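PDB 5KHO: Ras-interacting protein 1 from Homo sapiens, which regulates GTPase signalling, cell architecture and adhesion in the vascular endothelium and is required for blood vessels to form their tubes. Local coordinates for residues 74-79 with 124-129; 97-102 with 133-138. All blocks are in the same frame, centred on the assembly; numbering follows the deposited sequence.

Contact 1: 74-79 with 124-129; sequences ALCDAL and ELRGRE
Ala74 and Arg126 face each other as a hydrogen-bonded antiparallel pair: Ala74 N gives to Arg126 O at 2.7 Å, and Arg126 N returns a nearly straight bond to Ala74 O (173°). Cys76 and Glu124 repeat the pattern, Cys76 N to Glu124 O at 2.9 Å. Between them sits the non-hydrogen-bonded pair Leu75 and Leu125; leucine suits both positions because the side chains enter the apolar, buried side under helix 43-54, where Leu125 CD2 lies 3.4 Å from Ala74 O. This is the pairing of the third and fifth strands of the ubiquitin-like sheet of the Ras-associating domain. On the other, more polar face, partly open at its arginines, Arg126 grips Glu124 side-on, NE and NH2 both donating to OE1 from the same face of the carboxylate, while OE2 forms a salt bridge with Arg122. Small Ala78 brings CB to 3.5 Å from Glu124 OE1. An alanine in place of Glu124 would probably leave Arg126 and Arg122 without this shared carboxylate, though Arg126 NH1 keeps Glu130, and take from Ala78 CB the group it packs on. Past Gly127, the N-cap, Arg128, extended from CG to NE, reaches back to the start of strand 73-80, where small Ala74 lets Arg128 NH2 come 3.5 Å from Ala74 CA.

Contact 2: 97-102 with 133-138; sequences LRVLGD and RLEQEA
Leu97, Val99, Leu134 and Glu135 form a small, partly buried contact between an outer strand of the sheet and the last turn of helix 128-136, the last of the modelled chain, held by van der Waals packing. Its apolar half is Leu97 against Leu134: the two side chains cross obliquely, with Leu97 CD2 3.8 Å from Leu134 CD1. Leu97 has chi1 at 65°, which puts CG between the backbone N and the carbonyl carbon; from there CD1 comes within 4.0 Å of Glu135 CB. Leucine suits both places, since the guanidinium end of Arg126, from strand 120-127 one strand further in, also lies against both. In the ubiquitin-like fold of the Ras-associating domain, strand 96-99 is at one margin of the mixed sheet, and helix 128-136 follows directly on central strand 120-127 and packs over the face opposite helix 43-54. Glu135 carries the other half. Its extended chain is laid across the strand backbone, CG 3.3 Å from Leu97 O, and its OE1 rests 3.5 Å from Val99 CG2, the two side chains crossing at about a right angle. Stem and carboxylate both pack: CB and CG lie on Leu97, and the flat end reaches Val99 and Arg98. Val99 offers a compact branched surface that Ala131 of the same helix also touches. Arg98 runs beside Glu135 without a salt bridge: NE is 5.4 Å from Glu135 OE2, the planes stand 83° apart, and Arg98 NH2 is instead paired with Glu104. The backbone Glu135 O accepts a hydrogen bond from Arg105 of the second subunit.

Overall arrangement
Contacts 1 and 2 lie on one sheet with their centres about 7 Å apart, and along the chain their segments alternate: 74-79, 97-102, 124-129, 133-138. Strand 73-80 is the shared neighbour, pairing with 120-127 in contact 1 and on its other edge with 96-99, through backbone hydrogen bonds between Asp77 and Arg98 and between Leu75 and Leu100. Helix 128-136 begins in contact 1 and ends in contact 2, so it reaches across one side of the sheet, from central strand 120-127 to edge strand 96-99. Residues of both segment pairs lie near the second subunit, Asp77 and Leu79 against its Trp113 and Glu135 bonded to its Arg105, consistent with the homodimerization known for the whole protein.

Contact 1: 74-79 with 124-129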
ATOM      1  N   ALA B  74       5.039  17.973   6.620  1.00 81.71           N
ATOM      2  CA  ALA B  74       4.548  16.953   5.696  1.00 79.30           C
ATOM      3  C   ALA B  74       3.898  15.772   6.412  1.00 75.30           C
ATOM      4  O   ALA B  74       4.390  15.299   7.437  1.00 73.50           O
ATOM      5  CB  ALA B  74       5.696  16.461   4.827  1.00 76.28           C
ATOM      6  N   LEU B  75       2.789  15.298   5.861  1.00 77.90           N
ATOM      7  CA  LEU B  75       2.204  14.054   6.334  1.00 82.51           C
ATOM      8  C   LEU B  75       2.726  12.892   5.491  1.00 79.96           C
ATOM      9  O   LEU B  75       2.611  12.897   4.261  1.00 83.93           O
ATOM     10  CB  LEU B  75       0.670  14.116   6.353  1.00 86.31           C
ATOM     11  CG  LEU B  75      -0.113  13.007   7.073  1.00 85.15           C
ATOM     12  CD1 LEU B  75       0.385  12.743   8.492  1.00 83.08           C
ATOM     13  CD2 LEU B  75      -1.589  13.364   7.086  1.00 89.16           C
ATOM     14  N   CYS B  76       3.293  11.902   6.173  1.00 75.38           N
ATOM     15  CA  CYS B  76       4.036  10.846   5.516  1.00 74.21           C
ATOM     16  C   CYS B  76       3.466   9.458   5.762  1.00 73.68           C
ATOM     17  O   CYS B  76       3.179   9.096   6.903  1.00 68.49           O
ATOM     18  CB  CYS B  76       5.502  10.897   5.937  1.00 78.32           C
ATOM     19  SG  CYS B  76       6.270  12.497   5.607  1.00 92.44           S
ATOM     20  N   ASP B  77       3.307   8.704   4.669  1.00 71.19           N
ATOM     21  CA  ASP B  77       2.983   7.286   4.704  1.00 66.86           C
ATOM     22  C   ASP B  77       4.305   6.536   4.800  1.00 67.09           C
ATOM     23  O   ASP B  77       5.001   6.352   3.799  1.00 77.50           O
ATOM     24  CB  ASP B  77       2.186   6.894   3.448  1.00 64.78           C
ATOM     25  CG  ASP B  77       1.474   5.530   3.572  1.00 72.48           C
ATOM     26  OD1 ASP B  77       1.684   4.757   4.546  1.00 71.71           O
ATOM     27  OD2 ASP B  77       0.686   5.225   2.660  1.00 69.32           O
ATOM     28  N   ALA B  78       4.660   6.135   6.014  1.00 67.97           N
ATOM     29  CA  ALA B  78       5.947   5.473   6.287  1.00 74.35           C
ATOM     30  C   ALA B  78       5.840   3.949   6.346  1.00 81.80           C
ATOM     31  O   ALA B  78       4.769   3.403   6.648  1.00 93.43           O
ATOM     32  CB  ALA B  78       6.548   6.007   7.576  1.00 72.66           C
ATOM     33  N   LEU B  79       6.957   3.276   6.058  1.00 78.58           N
ATOM     34  CA  LEU B  79       7.040   1.809   6.020  1.00 80.93           C
ATOM     35  C   LEU B  79       8.401   1.302   6.502  1.00 88.39           C
ATOM     36  O   LEU B  79       9.415   1.998   6.381  1.00 92.85           O
ATOM     37  CB  LEU B  79       6.836   1.295   4.589  1.00 76.18           C
ATOM     38  CG  LEU B  79       5.691   1.723   3.681  1.00 73.53           C
ATOM     39  CD1 LEU B  79       6.115   1.468   2.254  1.00 72.48           C
ATOM     40  CD2 LEU B  79       4.416   0.964   4.000  1.00 77.18           C
ATOM     41  N   GLU B 124       3.481   9.503   9.725  1.00 79.06           N
ATOM     42  CA  GLU B 124       4.473  10.333  10.415  1.00 76.48           C
ATOM     43  C   GLU B 124       4.294  11.827  10.111  1.00 75.05           C
ATOM     44  O   GLU B 124       3.886  12.203   9.001  1.00 69.95           O
ATOM     45  CB  GLU B 124       5.897   9.870  10.085  1.00 80.54           C
ATOM     46  CG  GLU B 124       6.305   8.555  10.757  1.00 89.83           C
ATOM     47  CD  GLU B 124       7.725   8.082  10.423  1.00 96.04           C
ATOM     48  OE1 GLU B 124       8.303   8.493   9.388  1.00 98.65           O
ATOM     49  OE2 GLU B 124       8.272   7.269  11.200  1.00 99.02           O
ATOM     50  N   LEU B 125       4.565  12.666  11.113  1.00 71.77           N
ATOM     51  CA  LEU B 125       4.629  14.106  10.901  1.00 73.51           C
ATOM     52  C   LEU B 125       6.087  14.516  10.839  1.00 77.98           C
ATOM     53  O   LEU B 125       6.832  14.320  11.804  1.00 85.35           O
ATOM     54  CB  LEU B 125       3.940  14.863  12.025  1.00 70.60           C
ATOM     55  CG  LEU B 125       3.137  16.135  11.728  1.00 71.49           C
ATOM     56  CD1 LEU B 125       3.382  17.131  12.852  1.00 68.29           C
ATOM     57  CD2 LEU B 125       3.404  16.772  10.371  1.00 67.02           C
ATOM     58  N   ARG B 126       6.496  15.066   9.701  1.00 77.89           N
ATOM     59  CA  ARG B 126       7.892  15.447   9.487  1.00 82.64           C
ATOM     60  C   ARG B 126       8.051  16.828   8.862  1.00 86.27           C
ATOM     61  O   ARG B 126       7.138  17.322   8.183  1.00 86.64           O
ATOM     62  CB  ARG B 126       8.600  14.412   8.612  1.00 85.77           C
ATOM     63  CG  ARG B 126       8.977  13.124   9.326  1.00 89.23           C
ATOM     64  CD  ARG B 126       9.716  12.221   8.363  1.00 95.32           C
ATOM     65  NE  ARG B 126       9.871  10.867   8.879  1.00 98.07           N
ATOM     66  CZ  ARG B 126      10.888  10.455   9.627  1.00105.32           C
ATOM     67  NH1 ARG B 126      11.860  11.294   9.978  1.00108.44           N
ATOM     68  NH2 ARG B 126      10.926   9.193  10.032  1.00111.40           N
ATOM     69  N   GLY B 127       9.209  17.448   9.096  1.00 79.00           N
ATOM     70  CA  GLY B 127       9.615  18.608   8.314  1.00 80.90           C
ATOM     71  C   GLY B 127       9.632  18.215   6.845  1.00 82.19           C
ATOM     72  O   GLY B 127      10.178  17.160   6.491  1.00 83.77           O
ATOM     73  N   ARG B 128       9.013  19.047   6.003  1.00 80.77           N
ATOM     74  CA  ARG B 128       8.881  18.781   4.564  1.00 77.60           C
ATOM     75  C   ARG B 128      10.205  18.485   3.848  1.00 75.68           C
ATOM     76  O   ARG B 128      10.256  17.577   3.025  1.00 80.51           O
ATOM     77  CB  ARG B 128       8.134  19.915   3.867  1.00 74.83           C
ATOM     78  CG  ARG B 128       7.525  19.518   2.537  1.00 78.14           C
ATOM     79  CD  ARG B 128       6.394  20.465   2.186  1.00 86.51           C
ATOM     80  NE  ARG B 128       5.388  19.820   1.346  1.00 87.81           N
ATOM     81  CZ  ARG B 128       4.273  19.255   1.800  1.00 87.71           C
ATOM     82  NH1 ARG B 128       3.418  18.700   0.948  1.00 92.59           N
ATOM     83  NH2 ARG B 128       4.001  19.243   3.097  1.00 88.00           N
ATOM     84  N   GLU B 129      11.263  19.234   4.164  1.00 77.29           N
ATOM     85  CA  GLU B 129      12.592  18.962   3.596  1.00 80.60           C
ATOM     86  C   GLU B 129      13.263  17.633   4.025  1.00 78.96           C
ATOM     87  O   GLU B 129      13.782  16.904   3.177  1.00 72.29           O
ATOM     88  CB  GLU B 129      13.528  20.161   3.753  1.00 77.61           C
ATOM     89  CG  GLU B 129      13.344  21.188   2.648  1.00 84.66           C
ATOM     90  CD  GLU B 129      13.138  20.568   1.264  1.00 89.48           C
ATOM     91  OE1 GLU B 129      13.949  19.707   0.830  1.00 86.93           O
ATOM     92  OE2 GLU B 129      12.150  20.957   0.607  1.00 90.29           O
TER

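Contact 2: 97-102 with 133-138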
ATOM      1  N   LEU B  97       9.506   6.140   2.917  1.00 69.29           N
ATOM      2  CA  LEU B  97       8.295   6.925   3.159  1.00 73.92           C
ATOM      3  C   LEU B  97       7.782   7.616   1.900  1.00 72.89           C
ATOM      4  O   LEU B  97       8.474   7.676   0.888  1.00 74.79           O
ATOM      5  CB  LEU B  97       8.504   7.932   4.307  1.00 74.74           C
ATOM      6  CG  LEU B  97       9.503   9.091   4.210  1.00 73.31           C
ATOM      7  CD1 LEU B  97       8.987  10.235   3.344  1.00 70.92           C
ATOM      8  CD2 LEU B  97       9.780   9.595   5.612  1.00 74.75           C
ATOM      9  N   ARG B  98       6.568   8.149   1.988  1.00 72.51           N
ATOM     10  CA  ARG B  98       5.962   8.892   0.900  1.00 70.63           C
ATOM     11  C   ARG B  98       5.256  10.106   1.466  1.00 73.93           C
ATOM     12  O   ARG B  98       4.488   9.983   2.419  1.00 79.87           O
ATOM     13  CB  ARG B  98       4.970   8.004   0.172  1.00 67.90           C
ATOM     14  CG  ARG B  98       4.368   8.623  -1.060  1.00 69.44           C
ATOM     15  CD  ARG B  98       3.294   7.712  -1.621  1.00 77.92           C
ATOM     16  NE  ARG B  98       2.153   8.516  -2.035  1.00 80.56           N
ATOM     17  CZ  ARG B  98       1.015   8.609  -1.364  1.00 76.15           C
ATOM     18  NH1 ARG B  98       0.827   7.918  -0.256  1.00 81.35           N
ATOM     19  NH2 ARG B  98       0.055   9.386  -1.816  1.00 73.02           N
ATOM     20  N   VAL B  99       5.511  11.272   0.878  1.00 74.39           N
ATOM     21  CA  VAL B  99       4.846  12.503   1.299  1.00 70.03           C
ATOM     22  C   VAL B  99       3.525  12.606   0.566  1.00 66.64           C
ATOM     23  O   VAL B  99       3.498  12.725  -0.657  1.00 73.28           O
ATOM     24  CB  VAL B  99       5.707  13.755   1.020  1.00 70.11           C
ATOM     25  CG1 VAL B  99       4.977  15.031   1.436  1.00 57.96           C
ATOM     26  CG2 VAL B  99       7.048  13.644   1.733  1.00 70.82           C
ATOM     27  N   LEU B 100       2.438  12.547   1.319  1.00 64.17           N
ATOM     28  CA  LEU B 100       1.112  12.810   0.770  1.00 70.42           C
ATOM     29  C   LEU B 100       1.043  14.223   0.208  1.00 76.69           C
ATOM     30  O   LEU B 100       1.588  15.157   0.805  1.00 84.96           O
ATOM     31  CB  LEU B 100       0.039  12.632   1.854  1.00 69.41           C
ATOM     32  CG  LEU B 100      -0.540  11.232   2.138  1.00 70.76           C
ATOM     33  CD1 LEU B 100       0.507  10.224   2.599  1.00 64.46           C
ATOM     34  CD2 LEU B 100      -1.679  11.315   3.151  1.00 69.88           C
ATOM     35  N   GLY B 101       0.405  14.375  -0.954  1.00 79.03           N
ATOM     36  CA  GLY B 101       0.005  15.700  -1.447  1.00 80.22           C
ATOM     37  C   GLY B 101      -1.084  16.282  -0.555  1.00 83.69           C
ATOM     38  O   GLY B 101      -1.776  15.538   0.142  1.00 91.64           O
ATOM     39  N   ASP B 102      -1.242  17.602  -0.572  1.00 89.39           N
ATOM     40  CA  ASP B 102      -2.224  18.288   0.292  1.00 93.54           C
ATOM     41  C   ASP B 102      -3.675  17.906   0.022  1.00 93.01           C
ATOM     42  O   ASP B 102      -4.486  17.935   0.942  1.00 92.35           O
ATOM     43  CB  ASP B 102      -2.098  19.808   0.186  1.00 97.61           C
ATOM     44  CG  ASP B 102      -0.676  20.301   0.374  1.00101.35           C
ATOM     45  OD1 ASP B 102       0.060  19.770   1.240  1.00108.24           O
ATOM     46  OD2 ASP B 102      -0.306  21.245  -0.351  1.00101.72           O
ATOM     47  N   ARG B 133      13.653  14.478   1.183  1.00 71.24           N
ATOM     48  CA  ARG B 133      14.953  13.780   1.131  1.00 75.89           C
ATOM     49  C   ARG B 133      14.803  12.278   1.300  1.00 75.97           C
ATOM     50  O   ARG B 133      15.245  11.518   0.432  1.00 81.63           O
ATOM     51  CB  ARG B 133      15.948  14.328   2.171  1.00 77.01           C
ATOM     52  CG  ARG B 133      17.246  13.529   2.299  1.00 74.57           C
ATOM     53  CD  ARG B 133      18.254  14.181   3.239  1.00 78.40           C
ATOM     54  NE  ARG B 133      17.884  14.092   4.654  1.00 75.61           N
ATOM     55  CZ  ARG B 133      18.187  13.072   5.458  1.00 85.55           C
ATOM     56  NH1 ARG B 133      18.869  12.028   4.994  1.00 89.73           N
ATOM     57  NH2 ARG B 133      17.800  13.086   6.734  1.00 84.68           N
ATOM     58  N   LEU B 134      14.191  11.860   2.413  1.00 77.58           N
ATOM     59  CA  LEU B 134      13.971  10.428   2.704  1.00 78.70           C
ATOM     60  C   LEU B 134      13.100   9.735   1.662  1.00 80.38           C
ATOM     61  O   LEU B 134      13.306   8.557   1.387  1.00 86.81           O
ATOM     62  CB  LEU B 134      13.394  10.210   4.107  1.00 75.26           C
ATOM     63  CG  LEU B 134      14.193  10.719   5.318  1.00 75.57           C
ATOM     64  CD1 LEU B 134      13.298  10.790   6.550  1.00 72.75           C
ATOM     65  CD2 LEU B 134      15.449   9.897   5.592  1.00 73.05           C
ATOM     66  N   GLU B 135      12.151  10.476   1.080  1.00 85.48           N
ATOM     67  CA  GLU B 135      11.310   9.980  -0.016  1.00 89.60           C
ATOM     68  C   GLU B 135      12.128   9.646  -1.268  1.00 96.40           C
ATOM     69  O   GLU B 135      11.710   8.816  -2.082  1.00 99.22           O
ATOM     70  CB  GLU B 135      10.194  10.971  -0.361  1.00 86.09           C
ATOM     71  CG  GLU B 135       8.980  10.310  -1.008  1.00 88.79           C
ATOM     72  CD  GLU B 135       7.977  11.278  -1.618  1.00 98.63           C
ATOM     73  OE1 GLU B 135       8.060  12.506  -1.378  1.00101.17           O
ATOM     74  OE2 GLU B 135       7.086  10.793  -2.352  1.00101.94           O
ATOM     75  N   GLN B 136      13.297  10.276  -1.394  1.00103.24           N
ATOM     76  CA  GLN B 136      14.174  10.081  -2.543  1.00104.87           C
ATOM     77  C   GLN B 136      15.300   9.065  -2.330  1.00103.97           C
ATOM     78  O   GLN B 136      15.638   8.334  -3.254  1.00109.04           O
ATOM     79  CB  GLN B 136      14.742  11.421  -3.006  1.00110.68           C
ATOM     80  CG  GLN B 136      14.894  11.530  -4.516  1.00122.73           C
ATOM     81  CD  GLN B 136      13.560  11.529  -5.250  1.00127.06           C
ATOM     82  OE1 GLN B 136      13.220  10.570  -5.950  1.00129.94           O
ATOM     83  NE2 GLN B 136      12.794  12.601  -5.086  1.00128.19           N
ATOM     84  N   GLU B 137      15.874   9.007  -1.128  1.00104.88           N
ATOM     85  CA  GLU B 137      17.071   8.188  -0.907  1.00107.87           C
ATOM     86  C   GLU B 137      17.014   7.259   0.320  1.00109.70           C
ATOM     87  O   GLU B 137      17.698   7.493   1.323  1.00106.35           O
ATOM     88  CB  GLU B 137      18.323   9.080  -0.886  1.00113.95           C
ATOM     89  N   ALA B 138      16.197   6.208   0.221  1.00113.29           N
ATOM     90  CA  ALA B 138      16.143   5.123   1.223  1.00105.53           C
ATOM     91  C   ALA B 138      15.452   3.873   0.668  1.00107.05           C
ATOM     92  O   ALA B 138      15.520   3.582  -0.531  1.00107.79           O
ATOM     93  CB  ALA B 138      15.472   5.589   2.513  1.00 92.15           C
TER